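Local coordinates for CBS domain protein (Sulfolobus tokodaii, PDB 2EF7), which is of unknown function but carries a tandem pair of CBS domains, a module that in many relatives senses adenosine-containing ligands, at residues I15-K19 with V38-D42; I98-P102 with I113-R117; E4-Y9 with R121-M126; V41-P46 with V104-L110. All coordinates share one frame. Residues are numbered along the deposited sequence.

Overall arrangement
The chain folds as two CBS repeats. Contact 1 (15-19 with 38-42) lies in the sheet of the first and contact 2 (98-102 with 113-117) in that of the second, centres about 16 Å apart, touching through I39 and I113. Contact 4 (41-46 with 104-110) joins the turns of the two hairpins; it shares V41 and D42 with contact 1 (centres about 10 Å apart) and meets contact 2 at P102. Contact 3 (4-9 with 121-126) closes a sequence loop within which the other three are nested, its centre about 26 Å from that of contact 1. It shares helix 116-126 with contact 2; both touch a second subunit. The N-terminal segment thus packs on the second repeat.

Contact 1. Residues I15-K19 with V38-D42; sequences ISVTK and VIVVD
Strands 16-18 and 38-42 run parallel in register S16-I39, V17-V40, T18-V41, with CA-CA distances of 4.4, 5.0 and 4.9 Å; their short axes approach to 4.5 Å at 38°. The backbone ladder comprises I39 N to I15 O (3.0 Å), V17 N to I39 O (2.9 Å), V41 N to V17 O (2.9 Å) and a weak last rung, K19 N to V41 O (2.9 Å, 130° at the hydrogen). Side chains alternate between faces. V17 (m) and V40 (t) share one, with V17 CG2 4.2 Å from V40 CG2 and 3.9 Å from V38 CG2; CG2 of I15 (m, m) lies 3.8 Å from CG1 of V38 (m). On this side V38 also meets I26 and M30 of helix 23-33. The pair forms the two strands of a beta-alpha-beta unit, helix 23-33 making the crossover, as in the CBS fold. S16 (p), T18 (p), I39 (m, m) and V41 (m) point to the other face, where S16 CB packs 3.9 Å from V41 CG1, and L110 of the second repeat touches S16, I39 and V41. T18 OG1 hydrogen-bonds to D20. K19 leaves the strand at phi/psi -61/-13 with chi1 p and the rest of its chain extended (t, t, t), so that NZ reaches OD2 of D42 (chi1 t) in a 2.7 Å salt bridge.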
loop_
_atom_site.group_PDB
_atom_site.type_symbol
_atom_site.label_atom_id
_atom_site.label_comp_id
_atom_site.label_asym_id
_atom_site.label_seq_id
_atom_site.Cartn_x
_atom_site.Cartn_y
_atom_site.Cartn_z
ATOM N N ILE A 15 -21.009 -1.486 -10.754
ATOM C CA ILE A 15 -22.085 -0.781 -11.426
ATOM C C ILE A 15 -21.814 -0.629 -12.908
ATOM O O ILE A 15 -20.715 -0.234 -13.307
ATOM C CB ILE A 15 -22.286 0.619 -10.822
ATOM C CG1 ILE A 15 -22.579 0.497 -9.325
ATOM C CG2 ILE A 15 -23.405 1.340 -11.548
ATOM C CD1 ILE A 15 -23.834 -0.297 -9.005
ATOM N N SER A 16 -22.823 -0.928 -13.722
ATOM C CA SER A 16 -22.693 -0.806 -15.167
ATOM C C SER A 16 -23.876 -0.054 -15.758
ATOM O O SER A 16 -24.929 0.032 -15.144
ATOM C CB SER A 16 -22.634 -2.190 -15.809
ATOM O OG SER A 16 -23.886 -2.843 -15.685
ATOM N N VAL A 17 -23.690 0.479 -16.961
ATOM C CA VAL A 17 -24.747 1.194 -17.675
ATOM C C VAL A 17 -24.691 0.669 -19.093
ATOM O O VAL A 17 -23.626 0.248 -19.553
ATOM C CB VAL A 17 -24.513 2.738 -17.683
ATOM C CG1 VAL A 17 -24.475 3.269 -16.248
ATOM C CG2 VAL A 17 -23.216 3.076 -18.431
ATOM N N THR A 18 -25.820 0.683 -19.790
ATOM C CA THR A 18 -25.848 0.177 -21.153
ATOM C C THR A 18 -25.174 1.164 -22.091
ATOM O O THR A 18 -25.077 2.354 -21.792
ATOM C CB THR A 18 -27.287 -0.075 -21.634
ATOM O OG1 THR A 18 -27.965 1.172 -21.785
ATOM C CG2 THR A 18 -28.037 -0.914 -20.623
ATOM N N LYS A 19 -24.714 0.665 -23.235
ATOM C CA LYS A 19 -24.014 1.505 -24.202
ATOM C C LYS A 19 -24.806 2.677 -24.777
ATOM O O LYS A 19 -24.230 3.556 -25.412
ATOM C CB LYS A 19 -23.456 0.645 -25.339
ATOM C CG LYS A 19 -24.492 -0.044 -26.195
ATOM C CD LYS A 19 -23.819 -0.709 -27.393
ATOM C CE LYS A 19 -24.832 -1.433 -28.270
ATOM N NZ LYS A 19 -24.198 -1.993 -29.496
ATOM N N VAL A 38 -18.041 3.635 -14.136
ATOM C CA VAL A 38 -18.977 2.549 -14.347
ATOM C C VAL A 38 -18.539 1.782 -15.579
ATOM O O VAL A 38 -17.870 2.318 -16.457
ATOM C CB VAL A 38 -20.432 3.051 -14.572
ATOM C CG1 VAL A 38 -20.957 3.725 -13.312
ATOM C CG2 VAL A 38 -20.479 4.014 -15.754
ATOM N N ILE A 39 -18.909 0.517 -15.632
ATOM C CA ILE A 39 -18.590 -0.309 -16.781
ATOM C C ILE A 39 -19.718 -0.114 -17.778
ATOM O O ILE A 39 -20.882 -0.076 -17.392
ATOM C CB ILE A 39 -18.553 -1.793 -16.394
ATOM C CG1 ILE A 39 -17.491 -2.013 -15.322
ATOM C CG2 ILE A 39 -18.301 -2.655 -17.636
ATOM C CD1 ILE A 39 -16.086 -1.617 -15.770
ATOM N N VAL A 40 -19.385 0.036 -19.054
ATOM C CA VAL A 40 -20.428 0.166 -20.059
ATOM C C VAL A 40 -20.613 -1.240 -20.643
ATOM O O VAL A 40 -19.628 -1.893 -21.014
ATOM C CB VAL A 40 -20.032 1.125 -21.186
ATOM C CG1 VAL A 40 -21.184 1.243 -22.168
ATOM C CG2 VAL A 40 -19.647 2.509 -20.601
ATOM N N VAL A 41 -21.854 -1.719 -20.688
ATOM C CA VAL A 41 -22.117 -3.042 -21.232
ATOM C C VAL A 41 -23.037 -3.008 -22.432
ATOM O O VAL A 41 -23.817 -2.070 -22.627
ATOM C CB VAL A 41 -22.744 -4.018 -20.195
ATOM C CG1 VAL A 41 -21.797 -4.225 -19.025
ATOM C CG2 VAL A 41 -24.087 -3.504 -19.721
ATOM N N ASP A 42 -22.908 -4.053 -23.239
ATOM C CA ASP A 42 -23.697 -4.256 -24.437
ATOM C C ASP A 42 -24.299 -5.618 -24.132
ATOM O O ASP A 42 -23.616 -6.627 -24.249
ATOM C CB ASP A 42 -22.775 -4.345 -25.656
ATOM C CG ASP A 42 -23.538 -4.472 -26.966
ATOM O OD1 ASP A 42 -24.604 -5.120 -26.986
ATOM O OD2 ASP A 42 -23.059 -3.933 -27.986
#

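Contact 2. Residues I98-P102 with I113-R117; sequences IRHLP and IISIR
This is an antiparallel strand pairing within the beta hairpin 100-104/110-115 of the second CBS repeat, at the end remote from the turn, where the second strand passes into helix 116-126. The short axes lie 4.7 Å apart at 159°. L101 and I114 form the hydrogen-bonded pair (CA-CA 5.4 Å), with L101 N to I114 O 2.9 Å and I114 N to L101 O 3.1 Å; H100-S115 (4.3 Å) and P102-I113 (4.6 Å) flank it as non-hydrogen-bonded pairs. One further bond, I116 N to R99 O at 3.0 Å, carries the pairing into the first turn of the helix. S115 (chi1 p) is the N-cap, its OG accepting a weak bond from R117 N at 3.4 Å. L101 (m, t) and I114 (chi1 t) face helix 86-96, L101 CB lying 3.8 Å from I114 CG2. On the opposite face I113 (m, m) sets CD1 3.4 Å from P102 CA, and H100 (m) brings CD2 to 3.4 Å from S115 CB. ND1 of H100 hydrogen-bonds to E132 O of the second subunit. L101 and I114 thus pack apolarly against helix 86-96 and I113 on P102 across the sheet, while the R99-H100 end presents polar groups to the second subunit.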
loop_
_atom_site.group_PDB
_atom_site.type_symbol
_atom_site.label_atom_id
_atom_site.label_comp_id
_atom_site.label_asym_id
_atom_site.label_seq_id
_atom_site.Cartn_x
_atom_site.Cartn_y
_atom_site.Cartn_z
ATOM N N ILE A 98 -2.415 -1.985 -17.987
ATOM C CA ILE A 98 -3.591 -1.479 -17.283
ATOM C C ILE A 98 -3.713 -2.067 -15.875
ATOM O O ILE A 98 -3.309 -3.204 -15.627
ATOM C CB ILE A 98 -4.889 -1.746 -18.080
ATOM C CG1 ILE A 98 -4.980 -3.226 -18.460
ATOM C CG2 ILE A 98 -4.927 -0.859 -19.323
ATOM C CD1 ILE A 98 -6.209 -3.563 -19.288
ATOM N N ARG A 99 -4.281 -1.278 -14.966
ATOM C CA ARG A 99 -4.442 -1.639 -13.560
ATOM C C ARG A 99 -5.749 -2.318 -13.178
ATOM O O ARG A 99 -5.854 -2.874 -12.091
ATOM C CB ARG A 99 -4.262 -0.386 -12.694
ATOM C CG ARG A 99 -2.907 0.275 -12.888
ATOM C CD ARG A 99 -2.796 1.649 -12.239
ATOM N NE ARG A 99 -1.536 2.286 -12.620
ATOM C CZ ARG A 99 -1.161 3.511 -12.260
ATOM N NH1 ARG A 99 -1.953 4.254 -11.498
ATOM N NH2 ARG A 99 0.009 3.994 -12.668
ATOM N N HIS A 100 -6.746 -2.271 -14.052
ATOM C CA HIS A 100 -8.032 -2.889 -13.750
ATOM C C HIS A 100 -8.544 -3.681 -14.944
ATOM O O HIS A 100 -8.262 -3.340 -16.098
ATOM C CB HIS A 100 -9.079 -1.830 -13.374
ATOM C CG HIS A 100 -8.660 -0.932 -12.253
ATOM N ND1 HIS A 100 -7.867 0.179 -12.446
ATOM C CD2 HIS A 100 -8.895 -0.999 -10.922
ATOM C CE1 HIS A 100 -7.631 0.755 -11.281
ATOM N NE2 HIS A 100 -8.243 0.059 -10.340
ATOM N N LEU A 101 -9.298 -4.738 -14.663
ATOM C CA LEU A 101 -9.850 -5.579 -15.715
ATOM C C LEU A 101 -11.264 -6.037 -15.420
ATOM O O LEU A 101 -11.537 -6.558 -14.345
ATOM C CB LEU A 101 -8.995 -6.834 -15.911
ATOM C CG LEU A 101 -7.759 -6.795 -16.795
ATOM C CD1 LEU A 101 -7.072 -8.152 -16.744
ATOM C CD2 LEU A 101 -8.167 -6.451 -18.212
ATOM N N PRO A 102 -12.191 -5.827 -16.364
ATOM C CA PRO A 102 -13.563 -6.278 -16.127
ATOM C C PRO A 102 -13.471 -7.808 -16.088
ATOM O O PRO A 102 -12.654 -8.397 -16.804
ATOM C CB PRO A 102 -14.298 -5.802 -17.373
ATOM C CG PRO A 102 -13.555 -4.580 -17.752
ATOM C CD PRO A 102 -12.119 -4.974 -17.561
ATOM N N ILE A 113 -14.829 -6.756 -11.154
ATOM C CA ILE A 113 -13.639 -6.012 -11.556
ATOM C C ILE A 113 -12.479 -6.471 -10.678
ATOM O O ILE A 113 -12.636 -6.565 -9.463
ATOM C CB ILE A 113 -13.822 -4.482 -11.328
ATOM C CG1 ILE A 113 -14.886 -3.936 -12.269
ATOM C CG2 ILE A 113 -12.498 -3.753 -11.532
ATOM C CD1 ILE A 113 -14.556 -4.133 -13.724
ATOM N N ILE A 114 -11.333 -6.762 -11.298
ATOM C CA ILE A 114 -10.135 -7.202 -10.577
ATOM C C ILE A 114 -9.029 -6.181 -10.837
ATOM O O ILE A 114 -8.840 -5.746 -11.969
ATOM C CB ILE A 114 -9.652 -8.619 -11.049
ATOM C CG1 ILE A 114 -8.468 -9.087 -10.201
ATOM C CG2 ILE A 114 -9.222 -8.595 -12.505
ATOM C CD1 ILE A 114 -8.845 -10.031 -9.101
ATOM N N SER A 115 -8.302 -5.796 -9.794
ATOM C CA SER A 115 -7.239 -4.809 -9.949
ATOM C C SER A 115 -5.881 -5.366 -9.556
ATOM O O SER A 115 -5.781 -6.386 -8.875
ATOM C CB SER A 115 -7.530 -3.577 -9.092
ATOM O OG SER A 115 -7.271 -3.859 -7.728
ATOM N N ILE A 116 -4.834 -4.672 -9.981
ATOM C CA ILE A 116 -3.475 -5.080 -9.684
ATOM C C ILE A 116 -3.269 -5.221 -8.173
ATOM O O ILE A 116 -2.481 -6.054 -7.726
ATOM C CB ILE A 116 -2.460 -4.062 -10.258
ATOM C CG1 ILE A 116 -1.040 -4.607 -10.103
ATOM C CG2 ILE A 116 -2.624 -2.711 -9.572
ATOM C CD1 ILE A 116 -0.792 -5.869 -10.903
ATOM N N ARG A 117 -3.977 -4.417 -7.385
ATOM C CA ARG A 117 -3.847 -4.505 -5.933
ATOM C C ARG A 117 -4.478 -5.791 -5.427
ATOM O O ARG A 117 -4.034 -6.353 -4.419
ATOM C CB ARG A 117 -4.504 -3.310 -5.237
ATOM C CG ARG A 117 -3.852 -1.967 -5.531
ATOM C CD ARG A 117 -2.337 -2.023 -5.371
ATOM N NE ARG A 117 -1.729 -0.699 -5.496
ATOM C CZ ARG A 117 -0.455 -0.481 -5.812
ATOM N NH1 ARG A 117 0.360 -1.502 -6.047
ATOM N NH2 ARG A 117 0.007 0.760 -5.890
#

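Contact 3. Residues E4-Y9 with R121-M126; sequences EIVKEY and RAIDDM
Aromatic packing dominates this surface contact between the N-terminal segment 4-9 and the last turns of helix 116-126. V6-E8 take helical backbone angles, and hydrogen bonds E8 N to I5 O (3.0 Å) and Y9 N to V6 O (2.8 Å) fold the segment so that Y9 points toward the helix. With chi1 m and chi2 -90°, the Y9 ring lies over A122: A122 CB is 3.5 Å from the ring centroid and 8° off its normal, a CH-pi contact, and Y9 CE1 stands 3.5 Å from A122 CA. The closest CA pair is Y9-A122, 7.0 Å. Further apolar contact comes from E4 (m, m), whose CG meets CE of selenomethionine M126 (p, t, p) at 3.3 Å. I86 of helix 86-96 touches E4, Y9 and A122.

Among the polar groups, Y9 OH lies 3.0 Å from D125 OD1 and 2.8 Å from E4 OE2, two acceptors for its single proton. R121 (t, t, p) curls back so that NH2 gives a weak bond to Y9 O at 3.4 Å, with Y9 CD1 over one face of the guanidinium; NH1 forms a salt bridge with D118. The N-terminal segment, in the loop before strand 16-18, thus packs on helix 116-126 of the second repeat. Chemically, one tyrosine combines an apolar ring face on alanine with a hydroxyl set between two carboxylates.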
loop_
_atom_site.group_PDB
_atom_site.type_symbol
_atom_site.label_atom_id
_atom_site.label_comp_id
_atom_site.label_asym_id
_atom_site.label_seq_id
_atom_site.Cartn_x
_atom_site.Cartn_y
_atom_site.Cartn_z
ATOM N N GLU A 4 -4.577 -19.400 -7.146
ATOM C CA GLU A 4 -5.719 -18.646 -6.630
ATOM C C GLU A 4 -6.439 -18.244 -7.914
ATOM O O GLU A 4 -5.794 -18.136 -8.953
ATOM C CB GLU A 4 -5.252 -17.379 -5.912
ATOM C CG GLU A 4 -4.455 -17.614 -4.657
ATOM C CD GLU A 4 -5.335 -17.949 -3.480
ATOM O OE1 GLU A 4 -6.220 -18.818 -3.633
ATOM O OE2 GLU A 4 -5.139 -17.347 -2.403
ATOM N N ILE A 5 -7.751 -18.028 -7.866
ATOM C CA ILE A 5 -8.462 -17.631 -9.080
ATOM C C ILE A 5 -9.149 -16.274 -8.940
ATOM O O ILE A 5 -9.561 -15.891 -7.852
ATOM C CB ILE A 5 -9.508 -18.694 -9.517
ATOM C CG1 ILE A 5 -10.652 -18.771 -8.507
ATOM C CG2 ILE A 5 -8.832 -20.059 -9.658
ATOM C CD1 ILE A 5 -11.835 -19.611 -8.994
ATOM N N VAL A 6 -9.251 -15.561 -10.057
ATOM C CA VAL A 6 -9.869 -14.233 -10.129
ATOM C C VAL A 6 -11.145 -14.078 -9.299
ATOM O O VAL A 6 -11.282 -13.138 -8.519
ATOM C CB VAL A 6 -10.173 -13.880 -11.610
ATOM C CG1 VAL A 6 -10.958 -12.581 -11.702
ATOM C CG2 VAL A 6 -8.859 -13.772 -12.386
ATOM N N LYS A 7 -12.068 -15.013 -9.484
ATOM C CA LYS A 7 -13.349 -15.040 -8.789
ATOM C C LYS A 7 -13.254 -14.758 -7.282
ATOM O O LYS A 7 -14.079 -14.032 -6.727
ATOM C CB LYS A 7 -14.007 -16.407 -9.037
ATOM C CG LYS A 7 -15.401 -16.591 -8.463
ATOM C CD LYS A 7 -15.909 -18.001 -8.751
ATOM C CE LYS A 7 -17.311 -18.215 -8.206
ATOM N NZ LYS A 7 -18.306 -17.338 -8.883
ATOM N N GLU A 8 -12.244 -15.317 -6.617
ATOM C CA GLU A 8 -12.093 -15.115 -5.169
ATOM C C GLU A 8 -11.484 -13.778 -4.759
ATOM O O GLU A 8 -11.472 -13.444 -3.567
ATOM C CB GLU A 8 -11.249 -16.243 -4.559
ATOM C CG GLU A 8 -11.908 -17.624 -4.651
ATOM C CD GLU A 8 -13.313 -17.624 -4.059
ATOM O OE1 GLU A 8 -14.284 -17.915 -4.817
ATOM O OE2 GLU A 8 -13.449 -17.317 -2.846
ATOM N N TYR A 9 -10.984 -13.003 -5.720
ATOM C CA TYR A 9 -10.366 -11.724 -5.374
ATOM C C TYR A 9 -10.948 -10.498 -6.058
ATOM O O TYR A 9 -10.584 -9.368 -5.731
ATOM C CB TYR A 9 -8.860 -11.793 -5.643
ATOM C CG TYR A 9 -8.139 -12.643 -4.631
ATOM C CD1 TYR A 9 -7.626 -12.079 -3.464
ATOM C CD2 TYR A 9 -8.048 -14.023 -4.794
ATOM C CE1 TYR A 9 -7.050 -12.867 -2.481
ATOM C CE2 TYR A 9 -7.472 -14.823 -3.812
ATOM C CZ TYR A 9 -6.978 -14.236 -2.660
ATOM O OH TYR A 9 -6.413 -15.018 -1.683
ATOM N N ARG A 121 -2.512 -8.755 -3.199
ATOM C CA ARG A 121 -3.122 -9.201 -1.953
ATOM C C ARG A 121 -3.239 -10.722 -1.994
ATOM O O ARG A 121 -3.024 -11.397 -0.985
ATOM C CB ARG A 121 -4.516 -8.587 -1.764
ATOM C CG ARG A 121 -5.240 -9.112 -0.525
ATOM C CD ARG A 121 -6.509 -8.326 -0.194
ATOM N NE ARG A 121 -7.688 -8.747 -0.954
ATOM C CZ ARG A 121 -8.062 -8.229 -2.118
ATOM N NH1 ARG A 121 -7.351 -7.258 -2.674
ATOM N NH2 ARG A 121 -9.155 -8.676 -2.724
ATOM N N ALA A 122 -3.588 -11.249 -3.168
ATOM C CA ALA A 122 -3.715 -12.688 -3.357
ATOM C C ALA A 122 -2.347 -13.355 -3.182
ATOM O O ALA A 122 -2.247 -14.471 -2.662
ATOM C CB ALA A 122 -4.269 -12.987 -4.749
ATOM N N ILE A 123 -1.294 -12.673 -3.619
ATOM C CA ILE A 123 0.046 -13.225 -3.481
ATOM C C ILE A 123 0.374 -13.259 -1.996
ATOM O O ILE A 123 0.795 -14.290 -1.465
ATOM C CB ILE A 123 1.093 -12.372 -4.229
ATOM C CG1 ILE A 123 0.769 -12.360 -5.723
ATOM C CG2 ILE A 123 2.495 -12.937 -4.002
ATOM C CD1 ILE A 123 0.656 -13.737 -6.320
ATOM N N ASP A 124 0.163 -12.133 -1.322
ATOM C CA ASP A 124 0.420 -12.058 0.112
ATOM C C ASP A 124 -0.364 -13.122 0.863
ATOM O O ASP A 124 0.160 -13.773 1.767
ATOM C CB ASP A 124 0.047 -10.683 0.647
ATOM C CG ASP A 124 1.152 -9.677 0.458
ATOM O OD1 ASP A 124 1.656 -9.553 -0.678
ATOM O OD2 ASP A 124 1.518 -9.012 1.449
ATOM N N ASP A 125 -1.621 -13.297 0.484
ATOM C CA ASP A 125 -2.469 -14.285 1.126
ATOM C C ASP A 125 -1.898 -15.695 1.076
ATOM O O ASP A 125 -1.602 -16.280 2.111
ATOM C CB ASP A 125 -3.861 -14.292 0.493
ATOM C CG ASP A 125 -4.722 -13.130 0.956
ATOM O OD1 ASP A 125 -5.918 -13.119 0.598
ATOM O OD2 ASP A 125 -4.210 -12.237 1.672
HETATM N N MSE A 126 -1.745 -16.241 -0.124
HETATM C CA MSE A 126 -1.238 -17.599 -0.262
HETATM C C MSE A 126 0.141 -17.809 0.345
HETATM O O MSE A 126 0.581 -18.946 0.490
HETATM C CB MSE A 126 -1.205 -18.018 -1.727
HETATM C CG MSE A 126 -0.050 -17.454 -2.516
HETATM SE SE MSE A 126 -0.005 -18.217 -4.287
HETATM C CE MSE A 126 -1.232 -16.993 -5.146
#

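Contact 4. Residues V41-P46 with V104-L110; sequences VDGNKP and VDDKGNL
L110 (t, p) is the apolar centre, its CD2 3.7 Å from V41 CG1 and its CD1 3.8 Å from P46 CG; P46 CD in turn packs 3.6 Å from V104 CG1, both valines being m. I39 and S16 also touch L110, extending this patch into the first sheet. Outward, L110 N donates to N44 O at 2.8 Å and 165°, the single hydrogen bond across the segments. The nearest CA pair is K45-N109, 4.8 Å. N44 sits in a type I' turn, D42-K45, with G43 and N44 both at positive phi (55/52 and 76/-8). D105-G108 form a type I turn, and D105 OD2 accepts from K107 N and N109 N, each at 2.9 Å, the first closing an Asx turn. G108, last in that turn, has phi/psi 93/1; a CB there would jam against K107 O and crowd K45 CE. At the edge K45 (m, t, t, p) lays CG 3.3 Å from G108 O and CE 3.3 Å from K107 O, and N44 CB comes within 3.0 Å of N109 OD1; within 104-110, K107 NZ forms a salt bridge with D106 OD2 (3.0 Å). Corresponding hairpins of the two repeats meet here, consistent with the pseudo-twofold pairing of tandem CBS domains.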
loop_
_atom_site.group_PDB
_atom_site.type_symbol
_atom_site.label_atom_id
_atom_site.label_comp_id
_atom_site.label_asym_id
_atom_site.label_seq_id
_atom_site.Cartn_x
_atom_site.Cartn_y
_atom_site.Cartn_z
ATOM N N VAL A 41 -21.854 -1.719 -20.688
ATOM C CA VAL A 41 -22.117 -3.042 -21.232
ATOM C C VAL A 41 -23.037 -3.008 -22.432
ATOM O O VAL A 41 -23.817 -2.070 -22.627
ATOM C CB VAL A 41 -22.744 -4.018 -20.195
ATOM C CG1 VAL A 41 -21.797 -4.225 -19.025
ATOM C CG2 VAL A 41 -24.087 -3.504 -19.721
ATOM N N ASP A 42 -22.908 -4.053 -23.239
ATOM C CA ASP A 42 -23.697 -4.256 -24.437
ATOM C C ASP A 42 -24.299 -5.618 -24.132
ATOM O O ASP A 42 -23.616 -6.627 -24.249
ATOM C CB ASP A 42 -22.775 -4.345 -25.656
ATOM C CG ASP A 42 -23.538 -4.472 -26.966
ATOM O OD1 ASP A 42 -24.604 -5.120 -26.986
ATOM O OD2 ASP A 42 -23.059 -3.933 -27.986
ATOM N N GLY A 43 -25.557 -5.642 -23.706
ATOM C CA GLY A 43 -26.193 -6.904 -23.368
ATOM C C GLY A 43 -25.402 -7.697 -22.334
ATOM O O GLY A 43 -25.095 -8.874 -22.547
ATOM N N ASN A 44 -25.069 -7.050 -21.219
ATOM C CA ASN A 44 -24.306 -7.662 -20.124
ATOM C C ASN A 44 -22.809 -7.832 -20.386
ATOM O O ASN A 44 -22.050 -8.188 -19.481
ATOM C CB ASN A 44 -24.891 -9.021 -19.748
ATOM C CG ASN A 44 -26.351 -8.941 -19.370
ATOM O OD1 ASN A 44 -26.751 -8.091 -18.571
ATOM N ND2 ASN A 44 -27.160 -9.835 -19.936
ATOM N N LYS A 45 -22.370 -7.581 -21.611
ATOM C CA LYS A 45 -20.956 -7.738 -21.920
ATOM C C LYS A 45 -20.237 -6.396 -21.920
ATOM O O LYS A 45 -20.686 -5.454 -22.559
ATOM C CB LYS A 45 -20.802 -8.440 -23.269
ATOM C CG LYS A 45 -21.443 -9.835 -23.270
ATOM C CD LYS A 45 -21.287 -10.536 -24.607
ATOM C CE LYS A 45 -21.744 -11.999 -24.539
ATOM N NZ LYS A 45 -23.146 -12.141 -24.066
ATOM N N PRO A 46 -19.105 -6.303 -21.196
ATOM C CA PRO A 46 -18.283 -5.089 -21.076
ATOM C C PRO A 46 -17.754 -4.591 -22.419
ATOM O O PRO A 46 -17.114 -5.348 -23.141
ATOM C CB PRO A 46 -17.127 -5.527 -20.172
ATOM C CG PRO A 46 -17.652 -6.721 -19.442
ATOM C CD PRO A 46 -18.474 -7.428 -20.484
ATOM N N VAL A 104 -15.553 -11.428 -16.576
ATOM C CA VAL A 104 -16.780 -12.002 -17.128
ATOM C C VAL A 104 -16.888 -13.492 -16.830
ATOM O O VAL A 104 -15.909 -14.129 -16.433
ATOM C CB VAL A 104 -16.847 -11.830 -18.664
ATOM C CG1 VAL A 104 -16.932 -10.347 -19.029
ATOM C CG2 VAL A 104 -15.637 -12.488 -19.317
ATOM N N ASP A 105 -18.078 -14.056 -17.009
ATOM C CA ASP A 105 -18.239 -15.484 -16.791
ATOM C C ASP A 105 -17.981 -16.154 -18.133
ATOM O O ASP A 105 -17.633 -15.479 -19.100
ATOM C CB ASP A 105 -19.641 -15.807 -16.247
ATOM C CG ASP A 105 -20.763 -15.334 -17.158
ATOM O OD1 ASP A 105 -21.908 -15.258 -16.670
ATOM O OD2 ASP A 105 -20.515 -15.054 -18.350
ATOM N N ASP A 106 -18.137 -17.473 -18.192
ATOM C CA ASP A 106 -17.904 -18.234 -19.416
ATOM C C ASP A 106 -18.746 -17.778 -20.612
ATOM O O ASP A 106 -18.394 -18.032 -21.764
ATOM C CB ASP A 106 -18.146 -19.725 -19.147
ATOM C CG ASP A 106 -19.546 -20.007 -18.596
ATOM O OD1 ASP A 106 -19.876 -19.524 -17.488
ATOM O OD2 ASP A 106 -20.320 -20.715 -19.275
ATOM N N LYS A 107 -19.861 -17.109 -20.346
ATOM C CA LYS A 107 -20.712 -16.640 -21.434
ATOM C C LYS A 107 -20.389 -15.198 -21.841
ATOM O O LYS A 107 -21.017 -14.643 -22.748
ATOM C CB LYS A 107 -22.186 -16.770 -21.037
ATOM C CG LYS A 107 -22.679 -18.218 -20.933
ATOM C CD LYS A 107 -22.641 -18.912 -22.291
ATOM C CE LYS A 107 -23.161 -20.349 -22.229
ATOM N NZ LYS A 107 -22.230 -21.286 -21.535
ATOM N N GLY A 108 -19.413 -14.599 -21.160
ATOM C CA GLY A 108 -19.003 -13.238 -21.477
ATOM C C GLY A 108 -19.676 -12.119 -20.700
ATOM O O GLY A 108 -19.371 -10.949 -20.928
ATOM N N ASN A 109 -20.570 -12.475 -19.777
ATOM C CA ASN A 109 -21.297 -11.500 -18.974
ATOM C C ASN A 109 -20.498 -10.948 -17.806
ATOM O O ASN A 109 -19.769 -11.679 -17.133
ATOM C CB ASN A 109 -22.595 -12.120 -18.452
ATOM C CG ASN A 109 -23.531 -12.529 -19.573
ATOM O OD1 ASN A 109 -23.860 -11.729 -20.451
ATOM N ND2 ASN A 109 -23.964 -13.781 -19.550
ATOM N N LEU A 110 -20.661 -9.651 -17.562
ATOM C CA LEU A 110 -19.961 -8.955 -16.486
ATOM C C LEU A 110 -20.269 -9.553 -15.110
ATOM O O LEU A 110 -21.434 -9.774 -14.770
ATOM C CB LEU A 110 -20.342 -7.471 -16.508
ATOM C CG LEU A 110 -19.672 -6.515 -15.519
ATOM C CD1 LEU A 110 -18.149 -6.493 -15.727
ATOM C CD2 LEU A 110 -20.257 -5.123 -15.731
#